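Local structure of putative glycyl-glycine endopeptidase lytM (Ruminococcus gnavus, 3NYY) at residues Phe18-Ser24 with Trp45-Glu51; Arg85-Val91 with Ala167-Phe173; Pro137-Val142 with Gly197-Asp201. The protein is probably a zinc-dependent metalloendopeptidase of the M23 (LytM-like) family, whose members typically cleave peptide cross-links of bacterial cell-wall peptidoglycan. The contacts are given in a common frame with arbitrary orientation. Numbering follows the deposited sequence.

Interaction 1. Residues Phe18-Ser24 with Trp45-Glu51; sequences FRRQPVS and WMATDFE. With SO4 (sulfate ion), chain E.
The apolar centre is the indole of Trp45, with 101 Å² covered by Phe18-Ser24. Its CA-CB bond points toward that segment, and with chi1 m the ring lies among Phe18, Pro22 and Val23. Phe18 (chi1 t) meets it obliquely, CE1 to Trp45 CZ3 3.9 Å, ring centroids 5.8 Å apart and planes at 76°; Val23 CG2 is 3.9 Å from Trp45 CZ2. Phe50 CE2 is 3.6 Å from Phe18 CA, and its CD2 4.4 Å from Pro22 CD. Inside this core Trp45 NE1 donates a buried hydrogen bond to Pro22 O (2.8 Å, 171°).

Helix 16-20 gives way at Gln21, the first residue to leave helical angles (phi 59°, psi 59°); Gln21 NE2 donates to Phe18 O at 2.9 Å. Helix 37-48 ends in a Schellman motif, Asp49 at positive phi and Phe50 N bonded to Trp45 O (2.8 Å); Phe50 and Glu51 also have positive phi. Pro22 and Phe50 give the closest CA pair, 6.8 Å.

At the polar edge, Ser24 N donates to Glu51 OE2 (3.0 Å), which Tyr44 also binds. Waters join Arg20 NH1 to Glu51 OE1 and Arg20 NH2 to Phe50 O; Asp17 salt-bridges Arg20. Arg19, its CA-CB bond directed away, donates from NH1 to sulfate O1 (2.8 Å), a probable crystallisation ion also held by Arg117. Two post-helical turns of the LytM N-terminal region thus meet through an apolar interior with one indole-carbonyl bond and a partly hydrated edge.

Interaction 2. Residues Arg85-Val91 with Ala167-Phe173; sequences RAIWNDV and APTGAYF. With SO4 (sulfate ion), chain F.
Asp90 lies over the turn at Ala167-Gly170, its CA-CB bond directed toward it and 78 Å² of the residue covered. With chi1 m and chi2 -18°, its carboxylate takes two hydrogen bonds from one residue: Thr169 OG1 to Asp90 OD1 at 2.7 Å and Thr169 N to Asp90 OD2 at 2.9 Å (159°). Asp90 OD2 also lies 3.3 Å from Ala167 CB.

The receiving turn is a type I turn with a G1 beta bulge: Gly170 N bonds to Ala167 O (3.0 Å) and Ala167 N to Ala171 O (2.8 Å). Gly170, at phi 119°, has backbone angles at which a CB would jam against the preceding carbonyl. In Arg85-Val91, the last turn of helix 77-88 keeps Asn89 N on Arg85 O (2.8 Å) before the chain opens into a loop.

The closest CA pairs are Ala86 with Thr169 (4.8 Å) and Asp90 with Ala167 (6.8 Å). Thr169 CG2 (chi1 m) is 3.6 Å from Ala86 CA, and Ala86 CB is 4.1 Å from Ala171 CB. Water 3 receives from Ala171 N (2.9 Å) and donates to Ala86 O and Asp90 OD2, each at 2.7 Å. Farther along, Phe173 CZ packs on Val91 CG2 at 3.8 Å. The Arg85 guanidinium salt-bridges Asp36 and binds a sulfate, probably from the crystallisation liquor, NH2 to O1 2.9 Å and NH1 to O1 3.0 Å.

Geometrically, the end of helix 77-88 and the loop after it, in the LytM N-terminal region, dock on the turn of the hairpin linking strands 162-166 and 172-178 of the M23 peptidase sheet.

Interaction 3. Residues Pro137-Val142 with Gly197-Asp201; sequences PGYYPV and GYMGD
Met199, a selenomethionine, has 97 Å² covered by Pro137-Val142, and both its backbone and its side chain take part. Its N donates to Tyr140 O (2.8 Å, 169°) and its O accepts from Gly138 N (3.0 Å, 161°). A water adds a further link, donating to Met199 O at 2.9 Å and accepting from Tyr140 N at 3.0 Å. With chi1 and chi2 both t, the side chain extends past Tyr140: CB is 3.9 Å from Tyr140 CB, and SE is 4.7 Å from the Tyr140 ring centroid, 37° off the normal, an oblique Met-aromatic contact. Val142 CG2 packs against Met199 CB at 4.0 Å.

Just before Met199 the chains become a short antiparallel beta pairing, at one edge of the three-stranded sheet 141-143, 195-198 and 180-181 in the M23 peptidase region. Val142 and Gly197 form a hydrogen-bonded pair (Val142 N to Gly197 O 2.9 Å; Gly197 N to Val142 O 3.4 Å, weak), while Pro141 and Tyr198 form a non-hydrogen-bonded one, CA atoms 4.4 Å apart.

Tyr198, 75 Å² covered, sets its ring (chi1 m) beside Pro141, with CE2 4.0 Å from Pro141 CB; its CB lies 3.8 Å from Gly138 CA. Tyr198 CA makes a CA-H...O contact with Tyr140 O at 3.4 Å. Gly138 has positive phi (75°), and Pro137, just before it, sets its CB 4.1 Å from Gly200 CA.

In the fold
Interactions 1 and 2 touch, although their centres are 18 Å apart. Gln21 OE1 and Trp88 NE1 are 3.0 Å apart, a probable hydrogen bond, and Phe18 CZ packs on Ile87 CD1 at 3.7 Å. Interaction 1 lies wholly within the LytM N-terminal region, whereas interaction 2 joins that region to the M23 peptidase region, so the two together run from the helical part onto the beta-sheet part. Interaction 3 lies across the centre of the chain from interaction 1, with nearest atoms about 20 Å apart; from interaction 2 its nearest atoms are about 9 Å away. Along the sequence, interactions 2 and 3 alternate their segments, while interaction 1 closes before either opens.

Interaction 1. Residues Phe18-Ser24 with Trp45-Glu51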
loop_
_atom_site.group_PDB
_atom_site.type_symbol
_atom_site.label_atom_id
_atom_site.label_comp_id
_atom_site.label_asym_id
_atom_site.label_seq_id
_atom_site.Cartn_x
_atom_site.Cartn_y
_atom_site.Cartn_z
ATOM N N PHE A 18 -7.803 -19.477 -3.437
ATOM C CA PHE A 18 -6.475 -19.884 -3.051
ATOM C C PHE A 18 -5.453 -18.793 -3.395
ATOM O O PHE A 18 -4.591 -18.437 -2.577
ATOM C CB PHE A 18 -6.098 -21.210 -3.697
ATOM C CG PHE A 18 -4.713 -21.653 -3.361
ATOM C CD1 PHE A 18 -4.463 -22.338 -2.165
ATOM C CD2 PHE A 18 -3.640 -21.333 -4.182
ATOM C CE1 PHE A 18 -3.167 -22.750 -1.842
ATOM C CE2 PHE A 18 -2.340 -21.719 -3.845
ATOM C CZ PHE A 18 -2.102 -22.430 -2.667
ATOM N N ARG A 19 -5.542 -18.265 -4.596
ATOM C CA ARG A 19 -4.570 -17.251 -5.009
ATOM C C ARG A 19 -4.586 -16.032 -4.114
ATOM O O ARG A 19 -3.542 -15.414 -3.866
ATOM C CB ARG A 19 -4.750 -16.861 -6.461
ATOM C CG ARG A 19 -4.530 -17.986 -7.410
ATOM C CD ARG A 19 -4.812 -17.565 -8.843
ATOM N NE ARG A 19 -3.815 -16.606 -9.325
ATOM C CZ ARG A 19 -3.847 -15.972 -10.487
ATOM N NH1 ARG A 19 -4.853 -16.150 -11.356
ATOM N NH2 ARG A 19 -2.863 -15.134 -10.828
ATOM N N ARG A 20 -5.788 -15.691 -3.634
ATOM C CA ARG A 20 -5.942 -14.528 -2.750
ATOM C C ARG A 20 -5.343 -14.703 -1.346
ATOM O O ARG A 20 -4.977 -13.723 -0.709
ATOM C CB ARG A 20 -7.427 -14.150 -2.692
ATOM C CG ARG A 20 -7.743 -12.918 -1.798
ATOM C CD ARG A 20 -9.160 -12.395 -1.998
ATOM N NE ARG A 20 -10.153 -13.468 -1.896
ATOM C CZ ARG A 20 -10.787 -13.832 -0.794
ATOM N NH1 ARG A 20 -10.576 -13.214 0.366
ATOM N NH2 ARG A 20 -11.624 -14.866 -0.836
ATOM N N GLN A 21 -5.241 -15.950 -0.869
ATOM C CA GLN A 21 -4.634 -16.302 0.424
ATOM C C GLN A 21 -5.337 -15.631 1.590
ATOM O O GLN A 21 -4.735 -14.861 2.308
ATOM C CB GLN A 21 -3.144 -15.971 0.425
ATOM C CG GLN A 21 -2.337 -16.698 -0.601
ATOM C CD GLN A 21 -1.846 -18.066 -0.193
ATOM O OE1 GLN A 21 -1.027 -18.203 0.728
ATOM N NE2 GLN A 21 -2.356 -19.123 -0.902
ATOM N N PRO A 22 -6.645 -15.891 1.763
ATOM C CA PRO A 22 -7.402 -15.134 2.791
ATOM C C PRO A 22 -7.016 -15.614 4.197
ATOM O O PRO A 22 -7.346 -16.727 4.563
ATOM C CB PRO A 22 -8.843 -15.467 2.458
ATOM C CG PRO A 22 -8.819 -16.749 1.741
ATOM C CD PRO A 22 -7.503 -16.829 1.031
ATOM N N VAL A 23 -6.394 -14.749 4.988
ATOM C CA VAL A 23 -5.934 -15.123 6.341
ATOM C C VAL A 23 -6.368 -14.036 7.311
ATOM O O VAL A 23 -5.863 -12.907 7.244
ATOM C CB VAL A 23 -4.420 -15.311 6.362
ATOM C CG1 VAL A 23 -3.956 -15.737 7.758
ATOM C CG2 VAL A 23 -3.989 -16.362 5.301
ATOM N N SER A 24 -7.314 -14.384 8.174
ATOM C CA SER A 24 -7.786 -13.523 9.250
ATOM C C SER A 24 -6.711 -13.146 10.257
ATOM O O SER A 24 -5.689 -13.784 10.371
ATOM C CB SER A 24 -8.866 -14.256 10.041
ATOM O OG SER A 24 -8.340 -15.387 10.766
ATOM N N TRP A 45 -8.258 -23.330 5.520
ATOM C CA TRP A 45 -9.043 -23.077 4.301
ATOM C C TRP A 45 -10.036 -24.177 3.992
ATOM O O TRP A 45 -11.157 -23.909 3.537
ATOM C CB TRP A 45 -8.158 -22.797 3.109
ATOM C CG TRP A 45 -7.399 -21.481 3.215
ATOM C CD1 TRP A 45 -7.852 -20.301 3.793
ATOM C CD2 TRP A 45 -6.068 -21.214 2.737
ATOM N NE1 TRP A 45 -6.876 -19.338 3.698
ATOM C CE2 TRP A 45 -5.776 -19.865 3.060
ATOM C CE3 TRP A 45 -5.099 -21.987 2.083
ATOM C CZ2 TRP A 45 -4.547 -19.261 2.735
ATOM C CZ3 TRP A 45 -3.866 -21.410 1.768
ATOM C CH2 TRP A 45 -3.597 -20.060 2.108
HETATM N N MSE A 46 -9.635 -25.438 4.183
HETATM C CA MSE A 46 -10.562 -26.529 3.961
HETATM C C MSE A 46 -11.732 -26.498 4.919
HETATM O O MSE A 46 -12.882 -26.655 4.495
HETATM C CB MSE A 46 -9.828 -27.888 4.057
HETATM C CG MSE A 46 -8.983 -28.223 2.841
HETATM SE SE MSE A 46 -9.982 -28.437 1.222
HETATM C CE MSE A 46 -9.470 -27.019 0.214
ATOM N N ALA A 47 -11.461 -26.249 6.190
ATOM C CA ALA A 47 -12.494 -26.298 7.211
ATOM C C ALA A 47 -13.452 -25.105 7.089
ATOM O O ALA A 47 -14.599 -25.233 7.507
ATOM C CB ALA A 47 -11.864 -26.329 8.604
ATOM N N THR A 48 -12.978 -23.965 6.562
ATOM C CA THR A 48 -13.791 -22.744 6.411
ATOM C C THR A 48 -14.268 -22.480 4.972
ATOM O O THR A 48 -14.846 -21.426 4.714
ATOM C CB THR A 48 -13.017 -21.495 6.853
ATOM O OG1 THR A 48 -11.869 -21.340 6.005
ATOM C CG2 THR A 48 -12.573 -21.597 8.349
ATOM N N ASP A 49 -14.013 -23.420 4.050
ATOM C CA ASP A 49 -14.271 -23.223 2.626
ATOM C C ASP A 49 -13.663 -21.856 2.185
ATOM O O ASP A 49 -14.342 -21.026 1.564
ATOM C CB ASP A 49 -15.785 -23.270 2.332
ATOM C CG ASP A 49 -16.447 -24.579 2.765
ATOM O OD1 ASP A 49 -15.719 -25.587 3.011
ATOM O OD2 ASP A 49 -17.704 -24.587 2.862
ATOM N N PHE A 50 -12.391 -21.646 2.514
ATOM C CA PHE A 50 -11.667 -20.395 2.186
ATOM C C PHE A 50 -12.346 -19.153 2.762
ATOM O O PHE A 50 -12.585 -18.161 2.060
ATOM C CB PHE A 50 -11.395 -20.255 0.688
ATOM C CG PHE A 50 -10.363 -21.217 0.200
ATOM C CD1 PHE A 50 -10.701 -22.532 -0.007
ATOM C CD2 PHE A 50 -9.031 -20.826 0.048
ATOM C CE1 PHE A 50 -9.735 -23.445 -0.420
ATOM C CE2 PHE A 50 -8.093 -21.716 -0.358
ATOM C CZ PHE A 50 -8.442 -23.018 -0.606
ATOM N N GLU A 51 -12.609 -19.233 4.054
ATOM C CA GLU A 51 -13.245 -18.186 4.842
ATOM C C GLU A 51 -14.657 -17.836 4.393
ATOM O O GLU A 51 -15.122 -16.734 4.658
ATOM C CB GLU A 51 -12.370 -16.927 4.921
ATOM C CG GLU A 51 -11.019 -17.164 5.648
ATOM C CD GLU A 51 -10.336 -15.859 6.110
ATOM O OE1 GLU A 51 -10.474 -14.827 5.422
ATOM O OE2 GLU A 51 -9.661 -15.917 7.168
HETATM S S SO4 E . -5.085 -15.009 -15.203
HETATM O O1 SO4 E . -4.401 -15.330 -13.962
HETATM O O2 SO4 E . -4.079 -14.881 -16.257
HETATM O O3 SO4 E . -6.050 -16.068 -15.505
HETATM O O4 SO4 E . -5.810 -13.741 -15.074
HETATM O O HOH W 1 -11.888 -13.763 3.333
HETATM O O HOH W 2 -13.236 -15.674 1.424
#

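Interaction 2. Residues Arg85-Val91 with Ala167-Phe173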
loop_
_atom_site.group_PDB
_atom_site.type_symbol
_atom_site.label_atom_id
_atom_site.label_comp_id
_atom_site.label_asym_id
_atom_site.label_seq_id
_atom_site.Cartn_x
_atom_site.Cartn_y
_atom_site.Cartn_z
ATOM N N ARG A 85 2.445 -25.549 1.561
ATOM C CA ARG A 85 3.791 -25.525 2.137
ATOM C C ARG A 85 4.819 -24.826 1.232
ATOM O O ARG A 85 5.750 -24.173 1.711
ATOM C CB ARG A 85 4.248 -26.942 2.471
ATOM C CG ARG A 85 3.505 -27.576 3.662
ATOM C CD ARG A 85 4.070 -28.943 3.868
ATOM N NE ARG A 85 3.467 -29.567 5.035
ATOM C CZ ARG A 85 2.927 -30.779 5.087
ATOM N NH1 ARG A 85 2.897 -31.583 4.034
ATOM N NH2 ARG A 85 2.412 -31.209 6.244
ATOM N N ALA A 86 4.623 -24.901 -0.088
ATOM C CA ALA A 86 5.550 -24.239 -1.020
ATOM C C ALA A 86 5.518 -22.714 -0.780
ATOM O O ALA A 86 6.551 -22.062 -0.903
ATOM C CB ALA A 86 5.179 -24.553 -2.468
ATOM N N ILE A 87 4.355 -22.134 -0.465
ATOM C CA ILE A 87 4.232 -20.708 -0.184
ATOM C C ILE A 87 4.779 -20.352 1.203
ATOM O O ILE A 87 5.471 -19.352 1.362
ATOM C CB ILE A 87 2.786 -20.232 -0.308
ATOM C CG1 ILE A 87 2.304 -20.424 -1.737
ATOM C CG2 ILE A 87 2.550 -18.727 0.091
ATOM C CD1 ILE A 87 0.790 -20.311 -1.836
ATOM N N TRP A 88 4.424 -21.168 2.195
ATOM C CA TRP A 88 4.556 -20.792 3.617
ATOM C C TRP A 88 5.792 -21.366 4.289
ATOM O O TRP A 88 6.384 -20.675 5.110
ATOM C CB TRP A 88 3.308 -21.189 4.434
ATOM C CG TRP A 88 2.142 -20.350 4.089
ATOM C CD1 TRP A 88 1.345 -20.506 3.007
ATOM C CD2 TRP A 88 1.685 -19.186 4.787
ATOM N NE1 TRP A 88 0.383 -19.482 2.986
ATOM C CE2 TRP A 88 0.577 -18.678 4.072
ATOM C CE3 TRP A 88 2.100 -18.519 5.933
ATOM C CZ2 TRP A 88 -0.106 -17.542 4.471
ATOM C CZ3 TRP A 88 1.358 -17.398 6.370
ATOM C CH2 TRP A 88 0.291 -16.911 5.629
ATOM N N ASN A 89 6.194 -22.596 3.971
ATOM C CA ASN A 89 7.133 -23.312 4.837
ATOM C C ASN A 89 8.617 -23.009 4.655
ATOM O O ASN A 89 9.430 -23.332 5.552
ATOM C CB ASN A 89 6.891 -24.819 4.766
ATOM C CG ASN A 89 5.670 -25.251 5.548
ATOM O OD1 ASN A 89 4.695 -24.508 5.656
ATOM N ND2 ASN A 89 5.736 -26.447 6.123
ATOM N N ASP A 90 8.982 -22.439 3.504
ATOM C CA ASP A 90 10.376 -22.124 3.203
ATOM C C ASP A 90 10.788 -20.713 3.620
ATOM O O ASP A 90 11.993 -20.402 3.573
ATOM C CB ASP A 90 10.735 -22.320 1.715
ATOM C CG ASP A 90 10.584 -23.756 1.234
ATOM O OD1 ASP A 90 10.535 -24.712 2.062
ATOM O OD2 ASP A 90 10.512 -23.927 -0.006
ATOM N N VAL A 91 9.844 -19.865 4.011
ATOM C CA VAL A 91 10.135 -18.477 4.349
ATOM C C VAL A 91 10.714 -18.402 5.737
ATOM O O VAL A 91 10.009 -18.647 6.743
ATOM C CB VAL A 91 8.867 -17.617 4.212
ATOM C CG1 VAL A 91 9.072 -16.177 4.730
ATOM C CG2 VAL A 91 8.443 -17.599 2.667
ATOM N N ALA A 167 12.658 -22.145 -4.527
ATOM C CA ALA A 167 12.833 -22.547 -3.132
ATOM C C ALA A 167 12.659 -24.079 -3.071
ATOM O O ALA A 167 12.082 -24.664 -3.995
ATOM C CB ALA A 167 11.846 -21.837 -2.206
ATOM N N PRO A 168 13.157 -24.714 -2.006
ATOM C CA PRO A 168 13.207 -26.194 -2.008
ATOM C C PRO A 168 11.865 -26.914 -2.105
ATOM O O PRO A 168 11.790 -28.011 -2.660
ATOM C CB PRO A 168 13.904 -26.539 -0.684
ATOM C CG PRO A 168 14.324 -25.296 -0.058
ATOM C CD PRO A 168 13.836 -24.120 -0.850
ATOM N N THR A 169 10.800 -26.322 -1.554
ATOM C CA THR A 169 9.461 -26.895 -1.612
ATOM C C THR A 169 8.752 -26.644 -2.945
ATOM O O THR A 169 7.699 -27.249 -3.210
ATOM C CB THR A 169 8.623 -26.486 -0.380
ATOM O OG1 THR A 169 9.379 -26.792 0.809
ATOM C CG2 THR A 169 7.283 -27.275 -0.309
ATOM N N GLY A 170 9.346 -25.783 -3.788
ATOM C CA GLY A 170 8.955 -25.662 -5.188
ATOM C C GLY A 170 8.433 -24.322 -5.676
ATOM O O GLY A 170 8.181 -24.149 -6.869
ATOM N N ALA A 171 8.245 -23.388 -4.777
ATOM C CA ALA A 171 7.790 -22.077 -5.212
ATOM C C ALA A 171 8.920 -21.253 -5.819
ATOM O O ALA A 171 10.091 -21.448 -5.524
ATOM C CB ALA A 171 7.144 -21.294 -4.051
ATOM N N TYR A 172 8.528 -20.346 -6.709
ATOM C CA TYR A 172 9.450 -19.407 -7.346
ATOM C C TYR A 172 9.196 -18.042 -6.703
ATOM O O TYR A 172 8.096 -17.498 -6.798
ATOM C CB TYR A 172 9.153 -19.365 -8.833
ATOM C CG TYR A 172 10.015 -18.418 -9.630
ATOM C CD1 TYR A 172 9.610 -17.136 -9.830
ATOM C CD2 TYR A 172 11.143 -18.846 -10.297
ATOM C CE1 TYR A 172 10.364 -16.238 -10.582
ATOM C CE2 TYR A 172 11.892 -17.952 -11.071
ATOM C CZ TYR A 172 11.477 -16.669 -11.222
ATOM O OH TYR A 172 12.188 -15.761 -12.001
ATOM N N PHE A 173 10.229 -17.496 -6.060
ATOM C CA PHE A 173 10.176 -16.173 -5.450
ATOM C C PHE A 173 10.810 -15.171 -6.392
ATOM O O PHE A 173 11.960 -15.329 -6.792
ATOM C CB PHE A 173 10.894 -16.216 -4.093
ATOM C CG PHE A 173 10.092 -16.910 -3.030
ATOM C CD1 PHE A 173 9.941 -18.291 -2.995
ATOM C CD2 PHE A 173 9.442 -16.146 -2.073
ATOM C CE1 PHE A 173 9.121 -18.885 -2.010
ATOM C CE2 PHE A 173 8.671 -16.712 -1.100
ATOM C CZ PHE A 173 8.493 -18.092 -1.064
HETATM S S SO4 F . 1.373 -34.711 5.018
HETATM O O1 SO4 F . 0.818 -33.365 5.200
HETATM O O2 SO4 F . 2.337 -34.688 3.924
HETATM O O3 SO4 F . 2.003 -35.121 6.257
HETATM O O4 SO4 F . 0.223 -35.549 4.669
HETATM O O HOH W 3 8.722 -23.258 -1.916
#

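Interaction 3. Residues Pro137-Val142 with Gly197-Asp201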
loop_
_atom_site.group_PDB
_atom_site.type_symbol
_atom_site.label_atom_id
_atom_site.label_comp_id
_atom_site.label_asym_id
_atom_site.label_seq_id
_atom_site.Cartn_x
_atom_site.Cartn_y
_atom_site.Cartn_z
ATOM N N PRO A 137 17.298 4.811 -4.648
ATOM C CA PRO A 137 17.753 3.495 -5.048
ATOM C C PRO A 137 19.135 3.105 -4.526
ATOM O O PRO A 137 19.930 3.967 -4.178
ATOM C CB PRO A 137 17.771 3.598 -6.570
ATOM C CG PRO A 137 18.159 4.952 -6.841
ATOM C CD PRO A 137 17.496 5.790 -5.746
ATOM N N GLY A 138 19.399 1.815 -4.446
ATOM C CA GLY A 138 20.722 1.355 -4.029
ATOM C C GLY A 138 21.024 1.485 -2.549
ATOM O O GLY A 138 22.203 1.506 -2.161
ATOM N N TYR A 139 19.989 1.600 -1.733
ATOM C CA TYR A 139 20.113 1.839 -0.300
ATOM C C TYR A 139 19.580 0.689 0.568
ATOM O O TYR A 139 20.302 0.189 1.422
ATOM C CB TYR A 139 19.432 3.152 0.077
ATOM C CG TYR A 139 19.375 3.402 1.554
ATOM C CD1 TYR A 139 20.491 3.850 2.261
ATOM C CD2 TYR A 139 18.206 3.209 2.245
ATOM C CE1 TYR A 139 20.432 4.073 3.638
ATOM C CE2 TYR A 139 18.126 3.395 3.611
ATOM C CZ TYR A 139 19.245 3.856 4.304
ATOM O OH TYR A 139 19.122 4.051 5.660
ATOM N N TYR A 140 18.331 0.282 0.343
ATOM C CA TYR A 140 17.762 -0.866 1.039
ATOM C C TYR A 140 18.277 -2.165 0.439
ATOM O O TYR A 140 18.056 -2.441 -0.745
ATOM C CB TYR A 140 16.227 -0.891 0.942
ATOM C CG TYR A 140 15.486 0.161 1.685
ATOM C CD1 TYR A 140 15.286 1.416 1.108
ATOM C CD2 TYR A 140 15.012 -0.089 2.957
ATOM C CE1 TYR A 140 14.592 2.401 1.791
ATOM C CE2 TYR A 140 14.316 0.895 3.655
ATOM C CZ TYR A 140 14.116 2.116 3.066
ATOM O OH TYR A 140 13.405 3.068 3.804
ATOM N N PRO A 141 18.968 -3.008 1.234
ATOM C CA PRO A 141 19.269 -4.339 0.708
ATOM C C PRO A 141 18.008 -5.184 0.548
ATOM O O PRO A 141 16.999 -4.927 1.225
ATOM C CB PRO A 141 20.182 -4.965 1.767
ATOM C CG PRO A 141 20.413 -3.885 2.799
ATOM C CD PRO A 141 19.404 -2.849 2.627
ATOM N N VAL A 142 18.084 -6.149 -0.358
ATOM C CA VAL A 142 17.049 -7.157 -0.590
ATOM C C VAL A 142 17.731 -8.497 -0.383
ATOM O O VAL A 142 18.752 -8.788 -1.003
ATOM C CB VAL A 142 16.438 -7.013 -1.987
ATOM C CG1 VAL A 142 15.488 -8.170 -2.259
ATOM C CG2 VAL A 142 15.706 -5.618 -2.114
ATOM N N GLY A 197 20.482 -8.275 -3.858
ATOM C CA GLY A 197 20.722 -7.021 -4.561
ATOM C C GLY A 197 20.198 -5.885 -3.701
ATOM O O GLY A 197 20.022 -6.065 -2.500
ATOM N N TYR A 198 20.007 -4.720 -4.317
ATOM C CA TYR A 198 19.510 -3.536 -3.620
ATOM C C TYR A 198 18.279 -3.048 -4.286
ATOM O O TYR A 198 18.167 -3.051 -5.527
ATOM C CB TYR A 198 20.552 -2.404 -3.562
ATOM C CG TYR A 198 21.705 -2.808 -2.665
ATOM C CD1 TYR A 198 22.749 -3.590 -3.173
ATOM C CD2 TYR A 198 21.721 -2.455 -1.327
ATOM C CE1 TYR A 198 23.788 -3.988 -2.355
ATOM C CE2 TYR A 198 22.764 -2.862 -0.505
ATOM C CZ TYR A 198 23.775 -3.622 -1.014
ATOM O OH TYR A 198 24.815 -4.012 -0.166
HETATM N N MSE A 199 17.334 -2.636 -3.436
HETATM C CA MSE A 199 16.025 -2.142 -3.875
HETATM C C MSE A 199 16.218 -0.954 -4.823
HETATM O O MSE A 199 17.021 -0.049 -4.540
HETATM C CB MSE A 199 15.215 -1.690 -2.693
HETATM C CG MSE A 199 13.781 -1.380 -3.020
HETATM SE SE MSE A 199 12.841 -0.508 -1.575
HETATM C CE MSE A 199 12.659 -2.010 -0.470
ATOM N N GLY A 200 15.493 -0.937 -5.937
ATOM C CA GLY A 200 15.621 0.163 -6.880
ATOM C C GLY A 200 14.317 0.664 -7.470
ATOM O O GLY A 200 13.234 0.454 -6.913
ATOM N N ASP A 201 14.465 1.345 -8.610
ATOM C CA ASP A 201 13.348 1.831 -9.395
ATOM C C ASP A 201 13.530 1.537 -10.854
ATOM O O ASP A 201 13.111 2.315 -11.720
ATOM C CB ASP A 201 13.118 3.324 -9.125
ATOM C CG ASP A 201 14.324 4.209 -9.446
ATOM O OD1 ASP A 201 15.324 3.738 -10.065
ATOM O OD2 ASP A 201 14.259 5.412 -9.064
HETATM O O HOH W 4 17.032 1.415 -2.084
#